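Local coordinates for protein purine nucleoside phosphorylase (Grouper iridovirus, PDB 3KHS) that probably catalyses the phosphate-dependent cleavage of purine nucleosides to the free base and ribose 1-phosphate, in purine salvage, at residues B[44-56]-B[82-96]. Sequence-based numbering, arbitrary orientation.
With PO4 (phosphate ion), chain G.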
loop_
_atom_site.group_PDB
_atom_site.type_symbol
_atom_site.label_atom_id
_atom_site.label_comp_id
_atom_site.label_asym_id
_atom_site.label_seq_id
_atom_site.Cartn_x
_atom_site.Cartn_y
_atom_site.Cartn_z
ATOM N N THR B 44 25.049 28.032 -5.522
ATOM C CA THR B 44 23.663 27.625 -5.389
ATOM C C THR B 44 23.007 27.361 -6.732
ATOM O O THR B 44 23.124 28.169 -7.656
ATOM C CB THR B 44 22.862 28.689 -4.628
ATOM O OG1 THR B 44 23.402 28.818 -3.305
ATOM C CG2 THR B 44 21.378 28.302 -4.558
ATOM N N VAL B 45 22.317 26.227 -6.834
ATOM C CA VAL B 45 21.638 25.865 -8.062
ATOM C C VAL B 45 20.182 25.528 -7.775
ATOM O O VAL B 45 19.895 24.547 -7.096
ATOM C CB VAL B 45 22.332 24.666 -8.726
ATOM C CG1 VAL B 45 21.806 24.475 -10.121
ATOM C CG2 VAL B 45 23.845 24.881 -8.745
ATOM N N ALA B 46 19.266 26.344 -8.292
ATOM C CA ALA B 46 17.838 26.123 -8.094
ATOM C C ALA B 46 17.466 24.772 -8.672
ATOM O O ALA B 46 18.026 24.368 -9.711
ATOM C CB ALA B 46 17.063 27.188 -8.791
ATOM N N TYR B 47 16.534 24.072 -8.020
ATOM C CA TYR B 47 16.102 22.764 -8.530
ATOM C C TYR B 47 15.550 22.904 -9.962
ATOM O O TYR B 47 15.742 22.040 -10.817
ATOM C CB TYR B 47 15.010 22.146 -7.640
ATOM C CG TYR B 47 15.493 21.592 -6.321
ATOM C CD1 TYR B 47 16.857 21.440 -6.061
ATOM C CD2 TYR B 47 14.584 21.241 -5.316
ATOM C CE1 TYR B 47 17.310 20.965 -4.839
ATOM C CE2 TYR B 47 15.020 20.760 -4.086
ATOM C CZ TYR B 47 16.396 20.626 -3.850
ATOM O OH TYR B 47 16.864 20.156 -2.632
ATOM N N SER B 48 14.871 24.015 -10.205
ATOM C CA SER B 48 14.253 24.283 -11.487
ATOM C C SER B 48 15.213 24.302 -12.677
ATOM O O SER B 48 14.804 24.066 -13.815
ATOM C CB SER B 48 13.505 25.605 -11.403
ATOM O OG SER B 48 14.383 26.653 -11.053
ATOM N N ASP B 49 16.484 24.582 -12.416
ATOM C CA ASP B 49 17.478 24.629 -13.483
ATOM C C ASP B 49 18.212 23.309 -13.608
ATOM O O ASP B 49 18.972 23.105 -14.553
ATOM C CB ASP B 49 18.527 25.727 -13.237
ATOM C CG ASP B 49 17.931 27.126 -13.182
ATOM O OD1 ASP B 49 17.018 27.434 -13.976
ATOM O OD2 ASP B 49 18.393 27.936 -12.350
ATOM N N ILE B 50 18.009 22.416 -12.648
ATOM C CA ILE B 50 18.694 21.144 -12.705
ATOM C C ILE B 50 17.975 20.128 -13.580
ATOM O O ILE B 50 16.789 19.857 -13.415
ATOM C CB ILE B 50 18.888 20.536 -11.302
ATOM C CG1 ILE B 50 19.629 21.515 -10.408
ATOM C CG2 ILE B 50 19.646 19.235 -11.399
ATOM C CD1 ILE B 50 19.859 20.969 -9.020
ATOM N N PRO B 51 18.703 19.572 -14.544
ATOM C CA PRO B 51 18.252 18.568 -15.498
ATOM C C PRO B 51 17.764 17.299 -14.786
ATOM O O PRO B 51 18.450 16.781 -13.913
ATOM C CB PRO B 51 19.513 18.290 -16.301
ATOM C CG PRO B 51 20.194 19.615 -16.334
ATOM C CD PRO B 51 19.986 20.172 -14.963
ATOM N N ASN B 52 16.600 16.795 -15.183
ATOM C CA ASN B 52 16.045 15.566 -14.609
ATOM C C ASN B 52 15.450 15.671 -13.201
ATOM O O ASN B 52 14.795 14.739 -12.760
ATOM C CB ASN B 52 17.100 14.449 -14.603
ATOM C CG ASN B 52 17.489 13.986 -15.992
ATOM O OD1 ASN B 52 16.640 13.753 -16.842
ATOM N ND2 ASN B 52 18.788 13.815 -16.212
ATOM N N PHE B 53 15.688 16.777 -12.492
ATOM C CA PHE B 53 15.140 16.946 -11.137
ATOM C C PHE B 53 13.636 17.147 -11.189
ATOM O O PHE B 53 13.126 17.898 -12.034
ATOM C CB PHE B 53 15.765 18.165 -10.435
ATOM C CG PHE B 53 16.639 17.825 -9.248
ATOM C CD1 PHE B 53 17.666 16.895 -9.354
ATOM C CD2 PHE B 53 16.450 18.462 -8.032
ATOM C CE1 PHE B 53 18.493 16.601 -8.267
ATOM C CE2 PHE B 53 17.268 18.181 -6.936
ATOM C CZ PHE B 53 18.294 17.248 -7.053
ATOM N N PRO B 54 12.901 16.485 -10.292
ATOM C CA PRO B 54 11.441 16.670 -10.316
ATOM C C PRO B 54 11.117 18.121 -9.966
ATOM O O PRO B 54 11.924 18.795 -9.343
ATOM C CB PRO B 54 10.951 15.703 -9.246
ATOM C CG PRO B 54 11.983 14.597 -9.292
ATOM C CD PRO B 54 13.293 15.360 -9.424
ATOM N N VAL B 55 9.953 18.603 -10.380
ATOM C CA VAL B 55 9.537 19.968 -10.069
ATOM C C VAL B 55 8.669 19.898 -8.811
ATOM O O VAL B 55 8.095 18.847 -8.515
ATOM C CB VAL B 55 8.699 20.570 -11.217
ATOM C CG1 VAL B 55 8.238 21.962 -10.845
ATOM C CG2 VAL B 55 9.508 20.608 -12.485
ATOM N N GLY B 56 8.567 21.002 -8.074
ATOM C CA GLY B 56 7.764 21.003 -6.857
ATOM C C GLY B 56 6.743 22.128 -6.785
ATOM O O GLY B 56 6.201 22.430 -5.717
ATOM N N PHE B 82 11.527 15.900 -1.960
ATOM C CA PHE B 82 10.333 15.501 -2.691
ATOM C C PHE B 82 9.622 14.390 -1.915
ATOM O O PHE B 82 10.279 13.538 -1.321
ATOM C CB PHE B 82 10.731 15.022 -4.107
ATOM C CG PHE B 82 11.374 16.099 -4.928
ATOM C CD1 PHE B 82 10.613 17.152 -5.428
ATOM C CD2 PHE B 82 12.760 16.151 -5.075
ATOM C CE1 PHE B 82 11.227 18.254 -6.050
ATOM C CE2 PHE B 82 13.387 17.257 -5.701
ATOM C CZ PHE B 82 12.618 18.305 -6.183
ATOM N N HIS B 83 8.289 14.403 -1.915
ATOM C CA HIS B 83 7.516 13.388 -1.184
ATOM C C HIS B 83 6.492 12.691 -2.038
ATOM O O HIS B 83 5.907 13.299 -2.952
ATOM C CB HIS B 83 6.692 13.985 -0.027
ATOM C CG HIS B 83 7.417 14.985 0.808
ATOM N ND1 HIS B 83 7.668 16.268 0.378
ATOM C CD2 HIS B 83 7.923 14.900 2.063
ATOM C CE1 HIS B 83 8.301 16.936 1.328
ATOM N NE2 HIS B 83 8.467 16.130 2.363
ATOM N N LEU B 84 6.220 11.434 -1.683
ATOM C CA LEU B 84 5.176 10.662 -2.355
ATOM C C LEU B 84 3.844 11.393 -2.411
ATOM O O LEU B 84 3.145 11.331 -3.426
ATOM C CB LEU B 84 4.919 9.324 -1.660
ATOM C CG LEU B 84 5.693 8.186 -2.293
ATOM C CD1 LEU B 84 7.180 8.465 -2.074
ATOM C CD2 LEU B 84 5.296 6.827 -1.657
ATOM N N TYR B 85 3.481 12.099 -1.345
ATOM C CA TYR B 85 2.182 12.775 -1.333
ATOM C C TYR B 85 2.033 13.905 -2.344
ATOM O O TYR B 85 0.903 14.348 -2.607
ATOM C CB TYR B 85 1.798 13.281 0.086
ATOM C CG TYR B 85 2.660 14.399 0.624
ATOM C CD1 TYR B 85 3.579 14.167 1.661
ATOM C CD2 TYR B 85 2.595 15.683 0.078
ATOM C CE1 TYR B 85 4.419 15.191 2.144
ATOM C CE2 TYR B 85 3.426 16.710 0.546
ATOM C CZ TYR B 85 4.337 16.451 1.590
ATOM O OH TYR B 85 5.109 17.467 2.114
ATOM N N GLU B 86 3.135 14.373 -2.930
ATOM C CA GLU B 86 2.993 15.440 -3.911
ATOM C C GLU B 86 2.611 14.852 -5.249
ATOM O O GLU B 86 2.222 15.576 -6.159
ATOM C CB GLU B 86 4.284 16.229 -4.091
ATOM C CG GLU B 86 4.791 16.895 -2.866
ATOM C CD GLU B 86 6.189 17.393 -3.078
ATOM O OE1 GLU B 86 6.356 18.359 -3.856
ATOM O OE2 GLU B 86 7.123 16.815 -2.490
ATOM N N GLY B 87 2.727 13.543 -5.382
ATOM C CA GLY B 87 2.376 12.926 -6.649
ATOM C C GLY B 87 3.540 12.210 -7.312
ATOM O O GLY B 87 3.352 11.534 -8.318
ATOM N N HIS B 88 4.743 12.345 -6.752
ATOM C CA HIS B 88 5.904 11.687 -7.330
ATOM C C HIS B 88 5.864 10.223 -6.957
ATOM O O HIS B 88 5.325 9.881 -5.935
ATOM C CB HIS B 88 7.208 12.243 -6.775
ATOM C CG HIS B 88 7.315 13.725 -6.832
ATOM N ND1 HIS B 88 7.272 14.428 -8.010
ATOM C CD2 HIS B 88 7.457 14.645 -5.849
ATOM C CE1 HIS B 88 7.378 15.720 -7.755
ATOM N NE2 HIS B 88 7.492 15.880 -6.450
ATOM N N THR B 89 6.446 9.378 -7.795
ATOM C CA THR B 89 6.556 7.960 -7.528
ATOM C C THR B 89 7.719 7.860 -6.540
ATOM O O THR B 89 8.506 8.797 -6.378
ATOM C CB THR B 89 6.995 7.206 -8.759
ATOM O OG1 THR B 89 8.206 7.805 -9.226
ATOM C CG2 THR B 89 5.932 7.292 -9.845
ATOM N N ALA B 90 7.844 6.717 -5.897
ATOM C CA ALA B 90 8.903 6.550 -4.927
ATOM C C ALA B 90 10.265 6.734 -5.590
ATOM O O ALA B 90 11.164 7.355 -5.023
ATOM C CB ALA B 90 8.804 5.175 -4.268
ATOM N N ALA B 91 10.398 6.201 -6.801
ATOM C CA ALA B 91 11.641 6.299 -7.558
ATOM C C ALA B 91 11.934 7.750 -7.904
ATOM O O ALA B 91 13.054 8.239 -7.748
ATOM C CB ALA B 91 11.557 5.450 -8.849
ATOM N N ARG B 92 10.919 8.442 -8.378
ATOM C CA ARG B 92 11.065 9.835 -8.746
ATOM C C ARG B 92 11.495 10.705 -7.542
ATOM O O ARG B 92 12.436 11.496 -7.639
ATOM C CB ARG B 92 9.730 10.316 -9.289
ATOM C CG ARG B 92 9.796 11.555 -10.059
ATOM C CD ARG B 92 10.001 11.269 -11.528
ATOM N NE ARG B 92 10.368 12.526 -12.172
ATOM C CZ ARG B 92 11.624 12.899 -12.413
ATOM N NH1 ARG B 92 12.656 12.103 -12.091
ATOM N NH2 ARG B 92 11.847 14.103 -12.920
ATOM N N ALA B 93 10.816 10.557 -6.405
ATOM C CA ALA B 93 11.134 11.378 -5.232
ATOM C C ALA B 93 12.489 11.040 -4.655
ATOM O O ALA B 93 13.026 11.785 -3.853
ATOM C CB ALA B 93 10.060 11.208 -4.110
ATOM N N THR B 94 13.039 9.901 -5.039
ATOM C CA THR B 94 14.339 9.529 -4.506
ATOM C C THR B 94 15.438 9.668 -5.561
ATOM O O THR B 94 16.543 9.126 -5.401
ATOM C CB THR B 94 14.345 8.067 -3.937
ATOM O OG1 THR B 94 13.980 7.137 -4.961
ATOM C CG2 THR B 94 13.406 7.947 -2.768
ATOM N N PHE B 95 15.135 10.396 -6.631
ATOM C CA PHE B 95 16.093 10.617 -7.714
ATOM C C PHE B 95 17.290 11.431 -7.204
ATOM O O PHE B 95 18.428 11.178 -7.578
ATOM C CB PHE B 95 15.428 11.342 -8.896
ATOM C CG PHE B 95 16.366 11.632 -10.031
ATOM C CD1 PHE B 95 16.893 10.599 -10.798
ATOM C CD2 PHE B 95 16.775 12.937 -10.291
ATOM C CE1 PHE B 95 17.817 10.842 -11.806
ATOM C CE2 PHE B 95 17.693 13.200 -11.284
ATOM C CZ PHE B 95 18.221 12.151 -12.053
ATOM N N PRO B 96 17.042 12.427 -6.341
ATOM C CA PRO B 96 18.176 13.216 -5.836
ATOM C C PRO B 96 19.179 12.355 -5.048
ATOM O O PRO B 96 20.366 12.669 -5.006
ATOM C CB PRO B 96 17.499 14.296 -4.987
ATOM C CG PRO B 96 16.148 14.472 -5.656
ATOM C CD PRO B 96 15.753 13.024 -5.944
HETATM P P PO4 G . 9.506 16.472 5.985
HETATM O O1 PO4 G . 10.419 17.157 6.938
HETATM O O2 PO4 G . 10.075 16.546 4.602
HETATM O O3 PO4 G . 9.357 15.037 6.364
HETATM O O4 PO4 G . 8.176 17.138 6.019
#
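Pro54 sits between the Phe82 ring and the guanidinium of Arg92. Its CB lies almost over the centre of the Phe82 ring, 4.1 Å from the centroid and 12° off the ring normal, a CH-pi contact. Pro54 CG rests on a face of the guanidinium, 3.6 Å from Arg92 CZ. Arg92 starts with CG anti to its own backbone N (chi1 -163°) and then bends at chi2, which turns a face of the guanidinium to the proline ring. At the guanidinium rim, Arg92 NH2 gives a hydrogen bond to Asn52 O at 3.0 Å, fairly straight at 158°. The donor stands above the carbonyl plane, and a weak second bond from NH1 goes to the same oxygen. That carbonyl belongs to the type II turn 50-53, whose Asn52 side chain is hydrogen-bonded to Glu9 and Thr10 of helix 3-15.

The loop after strand 42-46 packs against the loop at Phe82, the helical turn 90-93 and the first residues of helix 95-102, in the mixed alpha/beta fold of the PNP/MTAP phosphorylases. The chain runs on to His83, whose NE2 donates to O2 of a bound phosphate (2.8 Å), probably from the crystallisation liquor and well away from the Phe82 ring. ND1 and the backbone N of His83 both donate to Glu86 OE2, from opposite faces of the carboxylate. Ser30, Ala113, Ser217 and Arg81 also bind this ion.

Phe53 touches Phe82, Phe95 and Pro96. Its ring takes Pro96 CG over one face in a second CH-pi contact, and its CD1 comes within 4.2 Å of Phe95 CD2. The Phe95 ring reaches on to Asn52, with CE2 3.6 Å from Asn52 CB. From the 3-10 turn after the strand, Tyr47 meets Phe82 obliquely, and its hydroxyl is hydrogen-bonded to Gly80 O.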